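PDB 5UYT: Ice-binding protein from Flavobacteriaceae bacterium, which probably binds ice and has antifreeze activity, using two ice-binding domains built as right-handed beta-solenoids. Local coordinates for residues T211-P216 / N333-I338; L305-H310 / V324-Q329; N281-L286 / F364-G369; L289-E294 / V337-G342. All blocks are in the same frame, centred on the assembly; numbering follows the deposited sequence. Where two conformers were deposited one is given.

Contact 1: residues T211-P216 / N333-I338; sequences TGPVAP and NAVFVI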
loop_
_atom_site.group_PDB
_atom_site.type_symbol
_atom_site.label_atom_id
_atom_site.label_comp_id
_atom_site.label_asym_id
_atom_site.label_seq_id
_atom_site.Cartn_x
_atom_site.Cartn_y
_atom_site.Cartn_z
ATOM N N THR A 211 -8.255 -9.347 -1.692
ATOM C CA THR A 211 -8.846 -9.360 -3.025
ATOM C C THR A 211 -9.135 -7.968 -3.532
ATOM O O THR A 211 -9.198 -7.755 -4.744
ATOM C CB THR A 211 -10.177 -10.147 -3.061
ATOM O OG1 THR A 211 -11.116 -9.556 -2.142
ATOM C CG2 THR A 211 -9.957 -11.572 -2.667
ATOM N N GLY A 212 -9.327 -7.025 -2.606
ATOM C CA GLY A 212 -9.893 -5.736 -2.979
ATOM C C GLY A 212 -11.393 -5.904 -3.274
ATOM O O GLY A 212 -11.956 -7.010 -3.133
ATOM N N PRO A 213 -12.052 -4.808 -3.669
ATOM C CA PRO A 213 -13.491 -4.855 -3.985
ATOM C C PRO A 213 -13.760 -5.521 -5.333
ATOM O O PRO A 213 -12.825 -5.801 -6.091
ATOM C CB PRO A 213 -13.864 -3.371 -4.049
ATOM C CG PRO A 213 -12.618 -2.711 -4.579
ATOM C CD PRO A 213 -11.491 -3.460 -3.887
ATOM N N VAL A 214 -15.039 -5.811 -5.614
ATOM C CA VAL A 214 -15.437 -6.235 -6.968
ATOM C C VAL A 214 -15.269 -5.067 -7.926
ATOM O O VAL A 214 -15.732 -3.962 -7.637
ATOM C CB VAL A 214 -16.900 -6.733 -6.979
ATOM C CG1 VAL A 214 -17.371 -7.040 -8.399
ATOM C CG2 VAL A 214 -17.027 -7.958 -6.104
ATOM N N ALA A 215 -14.552 -5.311 -9.028
ATOM C CA ALA A 215 -14.278 -4.321 -10.084
ATOM C C ALA A 215 -15.581 -3.827 -10.710
ATOM O O ALA A 215 -16.550 -4.606 -10.789
ATOM C CB ALA A 215 -13.382 -4.919 -11.170
ATOM N N PRO A 216 -15.626 -2.554 -11.157
ATOM C CA PRO A 216 -16.820 -2.104 -11.855
ATOM C C PRO A 216 -16.947 -2.783 -13.210
ATOM O O PRO A 216 -15.931 -3.122 -13.840
ATOM C CB PRO A 216 -16.544 -0.620 -12.086
ATOM C CG PRO A 216 -15.028 -0.542 -12.207
ATOM C CD PRO A 216 -14.606 -1.481 -11.099
ATOM N N ASN A 333 -5.463 -11.355 -9.591
ATOM C CA ASN A 333 -6.859 -10.863 -9.694
ATOM C C ASN A 333 -7.232 -9.764 -8.709
ATOM O O ASN A 333 -8.381 -9.286 -8.716
ATOM C CB ASN A 333 -7.852 -12.021 -9.630
ATOM C CG ASN A 333 -7.561 -13.085 -10.676
ATOM O OD1 ASN A 333 -7.387 -14.242 -10.341
ATOM N ND2 ASN A 333 -7.458 -12.684 -11.927
ATOM N N ALA A 334 -6.260 -9.316 -7.910
ATOM C CA ALA A 334 -6.516 -8.265 -6.922
ATOM C C ALA A 334 -6.958 -6.960 -7.606
ATOM O O ALA A 334 -6.401 -6.564 -8.624
ATOM C CB ALA A 334 -5.260 -8.000 -6.100
ATOM N N VAL A 335 -7.912 -6.262 -6.988
ATOM C CA VAL A 335 -8.455 -5.003 -7.518
ATOM C C VAL A 335 -8.081 -3.875 -6.525
ATOM O O VAL A 335 -8.096 -4.071 -5.286
ATOM C CB VAL A 335 -9.997 -5.079 -7.600
ATOM C CG1 VAL A 335 -10.629 -3.697 -7.859
ATOM C CG2 VAL A 335 -10.426 -6.077 -8.667
ATOM N N PHE A 336 -7.778 -2.709 -7.080
ATOM C CA PHE A 336 -7.463 -1.528 -6.292
ATOM C C PHE A 336 -8.417 -0.442 -6.729
ATOM O O PHE A 336 -8.517 -0.140 -7.940
ATOM C CB PHE A 336 -6.047 -1.057 -6.611
ATOM C CG PHE A 336 -4.989 -2.095 -6.368
ATOM C CD1 PHE A 336 -4.222 -2.042 -5.202
ATOM C CD2 PHE A 336 -4.745 -3.107 -7.311
ATOM C CE1 PHE A 336 -3.217 -2.995 -4.983
ATOM C CE2 PHE A 336 -3.739 -4.057 -7.085
ATOM C CZ PHE A 336 -2.986 -4.000 -5.932
ATOM N N VAL A 337 -9.114 0.174 -5.780
ATOM C CA VAL A 337 -9.939 1.317 -6.135
ATOM C C VAL A 337 -9.473 2.519 -5.324
ATOM O O VAL A 337 -9.335 2.433 -4.109
ATOM C CB VAL A 337 -11.442 1.043 -5.904
ATOM C CG1 VAL A 337 -12.252 2.345 -6.039
ATOM C CG2 VAL A 337 -11.967 -0.010 -6.910
ATOM N N ILE A 338 -9.220 3.638 -6.002
ATOM C CA ILE A 338 -8.731 4.868 -5.318
ATOM C C ILE A 338 -9.764 5.963 -5.565
ATOM O O ILE A 338 -9.925 6.424 -6.696
ATOM C CB ILE A 338 -7.325 5.271 -5.844
ATOM C CG1 ILE A 338 -6.352 4.117 -5.496
ATOM C CG2 ILE A 338 -6.841 6.569 -5.160
ATOM C CD1 ILE A 338 -4.982 4.222 -6.127
#
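Thr211 and Val335 supply the one hydrogen bond that joins these segments: Val335 N donates to Thr211 O over 3.0 Å, nearly straight (163° at the hydrogen) but with the donor tilted 32° from the carbonyl plane. Weaker polar contacts extend this link. Ala334 CA also makes a bent CA-H...O contact with Thr211 O, and Gly212 CA lies 3.4 Å from Val335 O, its hydrogen aimed well at that oxygen. Val335 O is buried here without a conventional donor, which leaves the glycine CA-H as its polar contact from this loop; a CB at Gly212 would clash with Val335 O, and the positive phi independently favours glycine. Within the loop Thr211 OG1 donates to Gly212 O, in the carbonyl plane and on a lone pair.

The apolar part is centred on Val335, whose CB sits 3.3 Å from Pro213 O. With CG1 anti to its backbone N (chi1 168°), the two methyls flank that oxygen and serve different neighbours: CG1 is 4.0 Å from Pro213 CG, and CG2 is 4.0 Å from Ala215 CB. Pro213 CG also meets Val337 obliquely, 3.6 Å from its CG2.

This loop belongs to the connection between the two solenoids. It lies on the start of strand 336-340 and the residues leading into it, Pro213 also touching Thr311 of strand 311-314, while Pro216 packs on Phe364 of strand 363-367 and on helix 270-288.

Contact 2: residues L305-H310 / V324-Q329; sequences LVLTPH and VTLDAQ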
loop_
_atom_site.group_PDB
_atom_site.type_symbol
_atom_site.label_atom_id
_atom_site.label_comp_id
_atom_site.label_asym_id
_atom_site.label_seq_id
_atom_site.Cartn_x
_atom_site.Cartn_y
_atom_site.Cartn_z
ATOM N N LEU A 305 4.841 5.766 -1.587
ATOM C CA LEU A 305 3.769 5.093 -0.882
ATOM C C LEU A 305 3.521 3.766 -1.593
ATOM O O LEU A 305 3.569 3.696 -2.839
ATOM C CB LEU A 305 2.478 5.932 -0.983
ATOM C CG LEU A 305 1.166 5.526 -0.301
ATOM C CD1 LEU A 305 1.311 5.416 1.221
ATOM C CD2 LEU A 305 0.086 6.562 -0.677
ATOM N N VAL A 306 3.258 2.725 -0.809
ATOM C CA VAL A 306 2.854 1.435 -1.356
ATOM C C VAL A 306 1.460 1.131 -0.812
ATOM O O VAL A 306 1.220 1.243 0.416
ATOM C CB VAL A 306 3.838 0.312 -0.928
ATOM C CG1 VAL A 306 3.438 -1.043 -1.519
ATOM C CG2 VAL A 306 5.261 0.664 -1.347
ATOM N N LEU A 307 0.566 0.713 -1.716
ATOM C CA LEU A 307 -0.798 0.333 -1.381
ATOM C C LEU A 307 -1.030 -1.160 -1.688
ATOM O O LEU A 307 -0.243 -1.790 -2.413
ATOM C CB LEU A 307 -1.797 1.218 -2.150
ATOM C CG LEU A 307 -1.674 2.742 -1.888
ATOM C CD1 LEU A 307 -2.741 3.510 -2.702
ATOM C CD2 LEU A 307 -1.771 3.084 -0.391
ATOM N N THR A 308 -2.095 -1.708 -1.087
ATOM C CA THR A 308 -2.479 -3.119 -1.209
ATOM C C THR A 308 -3.959 -3.192 -1.640
ATOM O O THR A 308 -4.642 -2.147 -1.707
ATOM C CB THR A 308 -2.230 -3.865 0.126
ATOM O OG1 THR A 308 -2.767 -3.104 1.220
ATOM C CG2 THR A 308 -0.730 -4.104 0.328
ATOM N N PRO A 309 -4.462 -4.405 -1.978
ATOM C CA PRO A 309 -5.792 -4.448 -2.580
ATOM C C PRO A 309 -6.902 -4.044 -1.588
ATOM O O PRO A 309 -7.156 -4.759 -0.601
ATOM C CB PRO A 309 -5.951 -5.927 -3.002
ATOM C CG PRO A 309 -4.546 -6.379 -3.207
ATOM C CD PRO A 309 -3.788 -5.713 -2.084
ATOM N N HIS A 310 -7.511 -2.881 -1.859
ATOM C CA HIS A 310 -8.500 -2.237 -0.981
ATOM C C HIS A 310 -9.226 -1.173 -1.812
ATOM O O HIS A 310 -8.767 -0.800 -2.892
ATOM C CB HIS A 310 -7.823 -1.467 0.173
ATOM C CG HIS A 310 -7.218 -2.333 1.242
ATOM N ND1 HIS A 310 -5.855 -2.508 1.357
ATOM C CD2 HIS A 310 -7.776 -3.044 2.251
ATOM C CE1 HIS A 310 -5.595 -3.288 2.394
ATOM N NE2 HIS A 310 -6.745 -3.643 2.947
ATOM N N VAL A 324 3.701 6.144 -6.709
ATOM C CA VAL A 324 2.869 5.276 -5.867
ATOM C C VAL A 324 2.935 3.864 -6.465
ATOM O O VAL A 324 2.875 3.709 -7.681
ATOM C CB VAL A 324 1.412 5.811 -5.741
ATOM C CG1 VAL A 324 0.697 5.859 -7.097
ATOM C CG2 VAL A 324 0.613 5.007 -4.707
ATOM N N THR A 325 3.037 2.850 -5.593
ATOM C CA THR A 325 3.097 1.462 -6.021
ATOM C C THR A 325 1.892 0.698 -5.512
ATOM O O THR A 325 1.434 0.920 -4.355
ATOM C CB THR A 325 4.380 0.811 -5.489
ATOM O OG1 THR A 325 5.527 1.489 -6.022
ATOM C CG2 THR A 325 4.430 -0.698 -5.847
ATOM N N LEU A 326 1.346 -0.147 -6.392
ATOM C CA LEU A 326 0.209 -1.010 -6.067
ATOM C C LEU A 326 0.696 -2.451 -5.999
ATOM O O LEU A 326 1.202 -2.987 -6.971
ATOM C CB LEU A 326 -0.924 -0.807 -7.101
ATOM C CG LEU A 326 -1.279 0.692 -7.255
ATOM C CD1 LEU A 326 -2.312 0.796 -8.381
ATOM C CD2 LEU A 326 -1.844 1.286 -5.939
ATOM N N ASP A 327 0.531 -3.073 -4.822
ATOM C CA ASP A 327 1.154 -4.354 -4.511
ATOM C C ASP A 327 0.018 -5.351 -4.339
ATOM O O ASP A 327 -0.737 -5.284 -3.351
ATOM C CB ASP A 327 1.939 -4.182 -3.187
ATOM C CG ASP A 327 2.544 -5.469 -2.653
ATOM O OD1 ASP A 327 2.392 -6.543 -3.268
ATOM O OD2 ASP A 327 3.183 -5.385 -1.548
ATOM N N ALA A 328 -0.103 -6.285 -5.281
ATOM C CA ALA A 328 -1.154 -7.305 -5.223
ATOM C C ALA A 328 -0.837 -8.487 -4.315
ATOM O O ALA A 328 -1.672 -9.361 -4.155
ATOM C CB ALA A 328 -1.515 -7.791 -6.638
ATOM N N GLN A 329 0.372 -8.504 -3.734
ATOM C CA GLN A 329 0.786 -9.573 -2.814
ATOM C C GLN A 329 0.615 -10.987 -3.397
ATOM O O GLN A 329 0.303 -11.964 -2.672
ATOM C CB GLN A 329 0.091 -9.416 -1.445
ATOM C CG GLN A 329 0.222 -8.001 -0.864
ATOM C CD GLN A 329 -0.303 -7.841 0.581
ATOM O OE1 GLN A 329 0.361 -7.227 1.419
ATOM N NE2 GLN A 329 -1.492 -8.333 0.855
HETATM O O HOH W 1 6.162 3.208 -4.077
#
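Leu307 and Leu326 lie side by side and point the same way, with Leu307 CB 3.8 Å from Leu326 CD2 and Leu307 CD1 4.0 Å from that same methyl. Leu326 CG is anti to its carbonyl carbon (chi1 -52°), and it is the CD2 branch that leans on the neighbouring strand. Phe336 of the following strand also packs against Leu326, continuing the apolar layer. On the opposite face of the sheet Val306 CG1 meets Asp327 CB at 3.9 Å, the aspartate meeting the valine with its methylene.

Between the faces runs regular parallel pairing: Thr325 N to Leu305 O, Leu307 N to Thr325 O at 2.8 Å, and Asp327 N to Leu307 O. Successive coils of a right-handed beta-solenoid stack in this way, each strand in register with the one a turn later; strand 323-327 is in turn paired with strand 351-355.

Where the strands end, Pro309 CD lies 3.3 Å from Asp327 O, and Thr308 CG2 touches Gln329 OE1 at 3.5 Å. The hydroxyl of Thr308 is hydrogen-bonded to Asp47 OD2, in the N-terminal part of the chain. Asp327 OD1 closes an Asx turn by accepting from Gln329 N (2.9 Å), which comes from above the carboxylate plane, and it also takes a bond from Asn356 ND2. At the other end of the pair a water donates to Leu305 O and lies 2.7 Å from Thr325 OG1, bridging the strands.

Contact 3: residues N281-L286 / F364-G369; sequences NAYTYL and FWKVDG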
loop_
_atom_site.group_PDB
_atom_site.type_symbol
_atom_site.label_atom_id
_atom_site.label_comp_id
_atom_site.label_asym_id
_atom_site.label_seq_id
_atom_site.Cartn_x
_atom_site.Cartn_y
_atom_site.Cartn_z
ATOM N N ASN A 281 -22.551 4.812 -15.203
ATOM C CA ASN A 281 -22.846 3.655 -14.341
ATOM C C ASN A 281 -21.601 3.241 -13.535
ATOM O O ASN A 281 -21.704 2.983 -12.320
ATOM C CB ASN A 281 -23.358 2.453 -15.124
ATOM C CG ASN A 281 -24.721 2.680 -15.774
ATOM O OD1 ASN A 281 -25.556 3.442 -15.289
ATOM N ND2 ASN A 281 -24.955 1.969 -16.882
ATOM N N ALA A 282 -20.446 3.196 -14.199
ATOM C CA ALA A 282 -19.190 2.820 -13.546
ATOM C C ALA A 282 -18.805 3.844 -12.459
ATOM O O ALA A 282 -18.369 3.461 -11.360
ATOM C CB ALA A 282 -18.066 2.668 -14.572
ATOM N N TYR A 283 -18.946 5.135 -12.764
ATOM C CA TYR A 283 -18.599 6.156 -11.777
ATOM C C TYR A 283 -19.452 6.002 -10.505
ATOM O O TYR A 283 -18.927 5.985 -9.386
ATOM C CB TYR A 283 -18.736 7.573 -12.365
ATOM C CG TYR A 283 -18.303 8.663 -11.409
ATOM C CD1 TYR A 283 -16.970 9.112 -11.383
ATOM C CD2 TYR A 283 -19.212 9.248 -10.557
ATOM C CE1 TYR A 283 -16.576 10.120 -10.495
ATOM C CE2 TYR A 283 -18.842 10.244 -9.657
ATOM C CZ TYR A 283 -17.526 10.674 -9.632
ATOM O OH TYR A 283 -17.212 11.679 -8.743
ATOM N N THR A 284 -20.768 5.897 -10.681
ATOM C CA THR A 284 -21.683 5.692 -9.562
ATOM C C THR A 284 -21.342 4.429 -8.762
ATOM O O THR A 284 -21.386 4.450 -7.540
ATOM C CB THR A 284 -23.134 5.600 -10.050
ATOM O OG1 THR A 284 -23.407 6.786 -10.802
ATOM C CG2 THR A 284 -24.122 5.463 -8.887
ATOM N N TYR A 285 -21.005 3.348 -9.457
ATOM C CA TYR A 285 -20.609 2.113 -8.771
ATOM C C TYR A 285 -19.369 2.350 -7.897
ATOM O O TYR A 285 -19.349 1.932 -6.723
ATOM C CB TYR A 285 -20.356 0.968 -9.771
ATOM C CG TYR A 285 -19.794 -0.279 -9.095
ATOM C CD1 TYR A 285 -20.642 -1.221 -8.515
ATOM C CD2 TYR A 285 -18.422 -0.499 -9.021
ATOM C CE1 TYR A 285 -20.138 -2.361 -7.888
ATOM C CE2 TYR A 285 -17.906 -1.630 -8.380
ATOM C CZ TYR A 285 -18.764 -2.568 -7.842
ATOM O OH TYR A 285 -18.261 -3.707 -7.204
ATOM N N LEU A 286 -18.347 3.000 -8.459
ATOM C CA LEU A 286 -17.084 3.248 -7.741
ATOM C C LEU A 286 -17.308 4.189 -6.550
ATOM O O LEU A 286 -16.832 3.936 -5.420
ATOM C CB LEU A 286 -16.037 3.845 -8.683
ATOM C CG LEU A 286 -15.431 2.917 -9.740
ATOM C CD1 LEU A 286 -14.479 3.691 -10.645
ATOM C CD2 LEU A 286 -14.725 1.718 -9.083
ATOM N N PHE A 364 -8.518 1.144 -10.543
ATOM C CA PHE A 364 -9.524 2.157 -10.874
ATOM C C PHE A 364 -9.376 3.389 -10.013
ATOM O O PHE A 364 -9.155 3.283 -8.795
ATOM C CB PHE A 364 -10.930 1.589 -10.663
ATOM C CG PHE A 364 -11.166 0.348 -11.464
ATOM C CD1 PHE A 364 -11.604 0.443 -12.789
ATOM C CD2 PHE A 364 -10.824 -0.905 -10.940
ATOM C CE1 PHE A 364 -11.764 -0.705 -13.568
ATOM C CE2 PHE A 364 -10.988 -2.061 -11.722
ATOM C CZ PHE A 364 -11.436 -1.952 -13.025
ATOM N N TRP A 365 -9.549 4.550 -10.634
ATOM C CA TRP A 365 -9.430 5.807 -9.913
ATOM C C TRP A 365 -10.741 6.544 -10.139
ATOM O O TRP A 365 -11.115 6.807 -11.297
ATOM C CB TRP A 365 -8.316 6.663 -10.526
ATOM C CG TRP A 365 -6.946 6.015 -10.558
ATOM C CD1 TRP A 365 -6.504 5.055 -11.441
ATOM C CD2 TRP A 365 -5.850 6.315 -9.699
ATOM N NE1 TRP A 365 -5.192 4.737 -11.158
ATOM C CE2 TRP A 365 -4.769 5.496 -10.093
ATOM C CE3 TRP A 365 -5.684 7.183 -8.598
ATOM C CZ2 TRP A 365 -3.526 5.522 -9.439
ATOM C CZ3 TRP A 365 -4.436 7.227 -7.959
ATOM C CH2 TRP A 365 -3.364 6.408 -8.398
ATOM N N LYS A 366 -11.444 6.869 -9.053
ATOM C CA LYS A 366 -12.676 7.641 -9.154
ATOM C C LYS A 366 -12.337 9.066 -8.734
ATOM O O LYS A 366 -12.052 9.273 -7.546
ATOM C CB LYS A 366 -13.697 7.028 -8.187
ATOM C CG LYS A 366 -15.141 7.568 -8.269
ATOM C CD LYS A 366 -15.348 8.887 -7.523
ATOM C CE LYS A 366 -14.902 8.879 -6.061
ATOM N NZ LYS A 366 -14.936 10.262 -5.487
ATOM N N VAL A 367 -12.353 10.031 -9.663
ATOM C CA VAL A 367 -11.902 11.391 -9.323
ATOM C C VAL A 367 -13.070 12.393 -9.429
ATOM O O VAL A 367 -13.621 12.640 -10.507
ATOM C CB VAL A 367 -10.737 11.839 -10.256
ATOM C CG1 VAL A 367 -10.282 13.240 -9.835
ATOM C CG2 VAL A 367 -9.595 10.800 -10.191
ATOM N N ASP A 368 -13.477 12.941 -8.288
ATOM C CA ASP A 368 -14.589 13.882 -8.291
ATOM C C ASP A 368 -14.046 15.293 -8.503
ATOM O O ASP A 368 -14.007 16.123 -7.582
ATOM C CB ASP A 368 -15.405 13.798 -6.994
ATOM C CG ASP A 368 -16.638 14.662 -7.031
ATOM O OD1 ASP A 368 -17.116 15.015 -8.132
ATOM O OD2 ASP A 368 -17.171 14.997 -5.939
ATOM N N GLY A 369 -13.601 15.533 -9.735
ATOM C CA GLY A 369 -13.034 16.808 -10.121
ATOM C C GLY A 369 -12.170 16.689 -11.364
ATOM O O GLY A 369 -12.204 15.680 -12.078
#
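Tyr283, Leu286 and Lys366 bury the most surface here, and the lysine is the piece the other two share. Its aliphatic stem lies obliquely against the tyrosine: Lys366 CG is 4.1 Å from the ring centroid in an off-centre CH-pi contact, while Lys366 CD comes within 3.4 Å of Tyr283 CE1. The tyrosine CG stands anti to its backbone N (chi1 -176°), and the ring beyond it lies against Lys366, with Val367 O near its plane at the edge. Its hydroxyl reaches Asp368, with Tyr283 OH 3.3 Å from Asp368 CB.

Leu286 meets the same lysine. Its CB touches Lys366 CG at 3.9 Å, and its two methyls each stand 4.1 Å from Phe364 CB, the leucine and phenylalanine side chains crossing at about a right angle. The lysine chain is bent at chi2 and chi3; its aliphatic part makes the contact, while its NZ is hydrogen-bonded to Ile340 O of the neighbouring strand.

The helix and strand segments cross at 90°, their axes 8.9 Å apart at the closest. A long helix laid against one face of a beta-solenoid, across its strands, is characteristic of the ice-binding protein family.

Contact 4: residues L289-E294 / V337-G342; sequences LPTDIE and VIKING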
loop_
_atom_site.group_PDB
_atom_site.type_symbol
_atom_site.label_atom_id
_atom_site.label_comp_id
_atom_site.label_asym_id
_atom_site.label_seq_id
_atom_site.Cartn_x
_atom_site.Cartn_y
_atom_site.Cartn_z
ATOM N N LEU A 289 -18.803 2.280 -3.466
ATOM C CA LEU A 289 -18.009 1.261 -2.753
ATOM C C LEU A 289 -17.609 1.794 -1.385
ATOM O O LEU A 289 -17.104 2.902 -1.283
ATOM C CB LEU A 289 -16.699 0.898 -3.511
ATOM C CG LEU A 289 -16.875 -0.002 -4.739
ATOM C CD1 LEU A 289 -15.597 -0.055 -5.591
ATOM C CD2 LEU A 289 -17.369 -1.410 -4.334
ATOM N N PRO A 290 -17.801 0.984 -0.337
ATOM C CA PRO A 290 -17.361 1.356 1.033
ATOM C C PRO A 290 -15.857 1.553 1.133
ATOM O O PRO A 290 -15.088 0.786 0.537
ATOM C CB PRO A 290 -17.806 0.159 1.898
ATOM C CG PRO A 290 -18.717 -0.641 1.028
ATOM C CD PRO A 290 -18.375 -0.366 -0.397
ATOM N N THR A 291 -15.437 2.587 1.865
ATOM C CA THR A 291 -14.004 2.866 2.050
ATOM C C THR A 291 -13.419 1.855 3.039
ATOM O O THR A 291 -14.006 1.639 4.105
ATOM C CB THR A 291 -13.826 4.274 2.650
ATOM O OG1 THR A 291 -14.246 5.223 1.672
ATOM C CG2 THR A 291 -12.362 4.559 3.028
ATOM N N ASP A 292 -12.310 1.217 2.671
ATOM C CA ASP A 292 -11.570 0.364 3.623
ATOM C C ASP A 292 -10.583 1.197 4.437
ATOM O O ASP A 292 -10.460 1.038 5.651
ATOM C CB ASP A 292 -10.760 -0.686 2.850
ATOM C CG ASP A 292 -11.633 -1.675 2.153
ATOM O OD1 ASP A 292 -12.645 -2.098 2.753
ATOM O OD2 ASP A 292 -11.328 -2.043 1.010
ATOM N N ILE A 293 -9.843 2.058 3.748
ATOM C CA ILE A 293 -8.710 2.782 4.371
ATOM C C ILE A 293 -8.733 4.189 3.831
ATOM O O ILE A 293 -8.774 4.380 2.605
ATOM C CB ILE A 293 -7.331 2.147 4.044
ATOM C CG1 ILE A 293 -7.171 0.766 4.728
ATOM C CG2 ILE A 293 -6.163 3.098 4.415
ATOM C CD1 ILE A 293 -5.989 -0.032 4.176
ATOM N N GLU A 294 -8.719 5.174 4.732
ATOM C CA GLU A 294 -8.590 6.565 4.272
ATOM C C GLU A 294 -7.133 7.003 4.361
ATOM O O GLU A 294 -6.493 6.866 5.425
ATOM C CB GLU A 294 -9.474 7.550 5.057
ATOM C CG GLU A 294 -9.309 9.004 4.564
ATOM C CD GLU A 294 -10.157 10.022 5.322
ATOM O OE1 GLU A 294 -10.960 9.619 6.205
ATOM O OE2 GLU A 294 -10.006 11.237 5.054
ATOM N N VAL A 337 -9.114 0.174 -5.780
ATOM C CA VAL A 337 -9.939 1.317 -6.135
ATOM C C VAL A 337 -9.473 2.519 -5.324
ATOM O O VAL A 337 -9.335 2.433 -4.109
ATOM C CB VAL A 337 -11.442 1.043 -5.904
ATOM C CG1 VAL A 337 -12.252 2.345 -6.039
ATOM C CG2 VAL A 337 -11.967 -0.010 -6.910
ATOM N N ILE A 338 -9.220 3.638 -6.002
ATOM C CA ILE A 338 -8.731 4.868 -5.318
ATOM C C ILE A 338 -9.764 5.963 -5.565
ATOM O O ILE A 338 -9.925 6.424 -6.696
ATOM C CB ILE A 338 -7.325 5.271 -5.844
ATOM C CG1 ILE A 338 -6.352 4.117 -5.496
ATOM C CG2 ILE A 338 -6.841 6.569 -5.160
ATOM C CD1 ILE A 338 -4.982 4.222 -6.127
ATOM N N LYS A 339 -10.527 6.308 -4.531
ATOM C CA LYS A 339 -11.571 7.327 -4.644
ATOM C C LYS A 339 -10.935 8.651 -4.212
ATOM O O LYS A 339 -10.349 8.738 -3.120
ATOM C CB LYS A 339 -12.740 7.013 -3.682
ATOM C CG LYS A 339 -13.424 5.675 -3.914
ATOM C CD LYS A 339 -14.738 5.579 -3.128
ATOM C CE LYS A 339 -14.444 5.389 -1.655
ATOM N NZ LYS A 339 -15.723 5.289 -0.893
ATOM N N ILE A 340 -11.092 9.692 -5.024
ATOM C CA ILE A 340 -10.493 11.010 -4.705
ATOM C C ILE A 340 -11.629 12.034 -4.655
ATOM O O ILE A 340 -12.371 12.179 -5.649
ATOM C CB ILE A 340 -9.412 11.389 -5.775
ATOM C CG1 ILE A 340 -8.223 10.422 -5.705
ATOM C CG2 ILE A 340 -8.983 12.851 -5.595
ATOM C CD1 ILE A 340 -7.197 10.627 -6.839
ATOM N N ASN A 341 -11.807 12.699 -3.503
ATOM C CA ASN A 341 -12.863 13.688 -3.349
ATOM C C ASN A 341 -12.286 15.082 -3.643
ATOM O O ASN A 341 -12.053 15.911 -2.726
ATOM C CB ASN A 341 -13.486 13.563 -1.946
ATOM C CG ASN A 341 -14.656 14.499 -1.738
ATOM O OD1 ASN A 341 -15.250 14.994 -2.701
ATOM N ND2 ASN A 341 -15.004 14.745 -0.473
ATOM N N GLY A 342 -12.052 15.318 -4.930
ATOM C CA GLY A 342 -11.524 16.590 -5.427
ATOM C C GLY A 342 -10.727 16.316 -6.697
ATOM O O GLY A 342 -10.775 15.212 -7.230
#
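Lys339 reaches from its strand to Leu289 and Thr291, and its amino group is held by both. Lys339 NZ donates to Leu289 O at 2.8 Å, standing nearly along the C=O axis (174° at the oxygen), and to Thr291 OG1 at 3.0 Å. The chain is extended at chi2 and bends at chi3 (-74°), which turns CE toward the loop; CE itself lies 3.3 Å from Thr291 OG1. Thr291, whose OG1 is anti to its carbonyl carbon (chi1 -67°), meets the lysine obliquely with this hydroxyl. Both acceptors are neutral, one main-chain and one side-chain, yet the carbonyl dipole pointed at NZ would probably favour the charged ammonium form.

Beside this polar grip is a small apolar one. Leu289 and Val337 cross at about a right angle, and a single branch of the leucine does the touching: Leu289 CD1 is 3.9 Å from Val337 CG2 and 4.1 Å from Val337 CG1. The methyl thus rests on both branches of the valine, while Lys339 binds the carbonyl of the same leucine and the hydroxyl of Thr291.

The loop comes directly off helix 270-288 and leads into strand 293-294; just before it Asp292 OD2 accepts from Thr311 N. Strand 336-340, from which Val337 and Lys339 project, runs between strands 311-314 and 363-367, and Lys339 packs on Thr311 of the former and Lys366 of the latter.

All four contacts gather in the second solenoid. Contact 1 has one segment in the connection that arrives from the first. Along the chain 211-216 precedes 281-286, 289-294 and 305-310, and the partners of these three return in reverse: 324-329, then 337-342 (overlapped by 333-338), then 364-369. Contacts 1 and 4 share strand 336-340, with centres about 12 Å apart; contact 3 uses the adjacent strand 363-367, its centre about 10 Å from that of contact 4. Contact 2, on the separate sheet of strands 305-307, 323-327 and 351-355, has its centre about 19 Å from that of contact 3. The linker and post-helix loop therefore share strand 336-340 and the helix covers the strand beside it, while contact 2 joins successive coils.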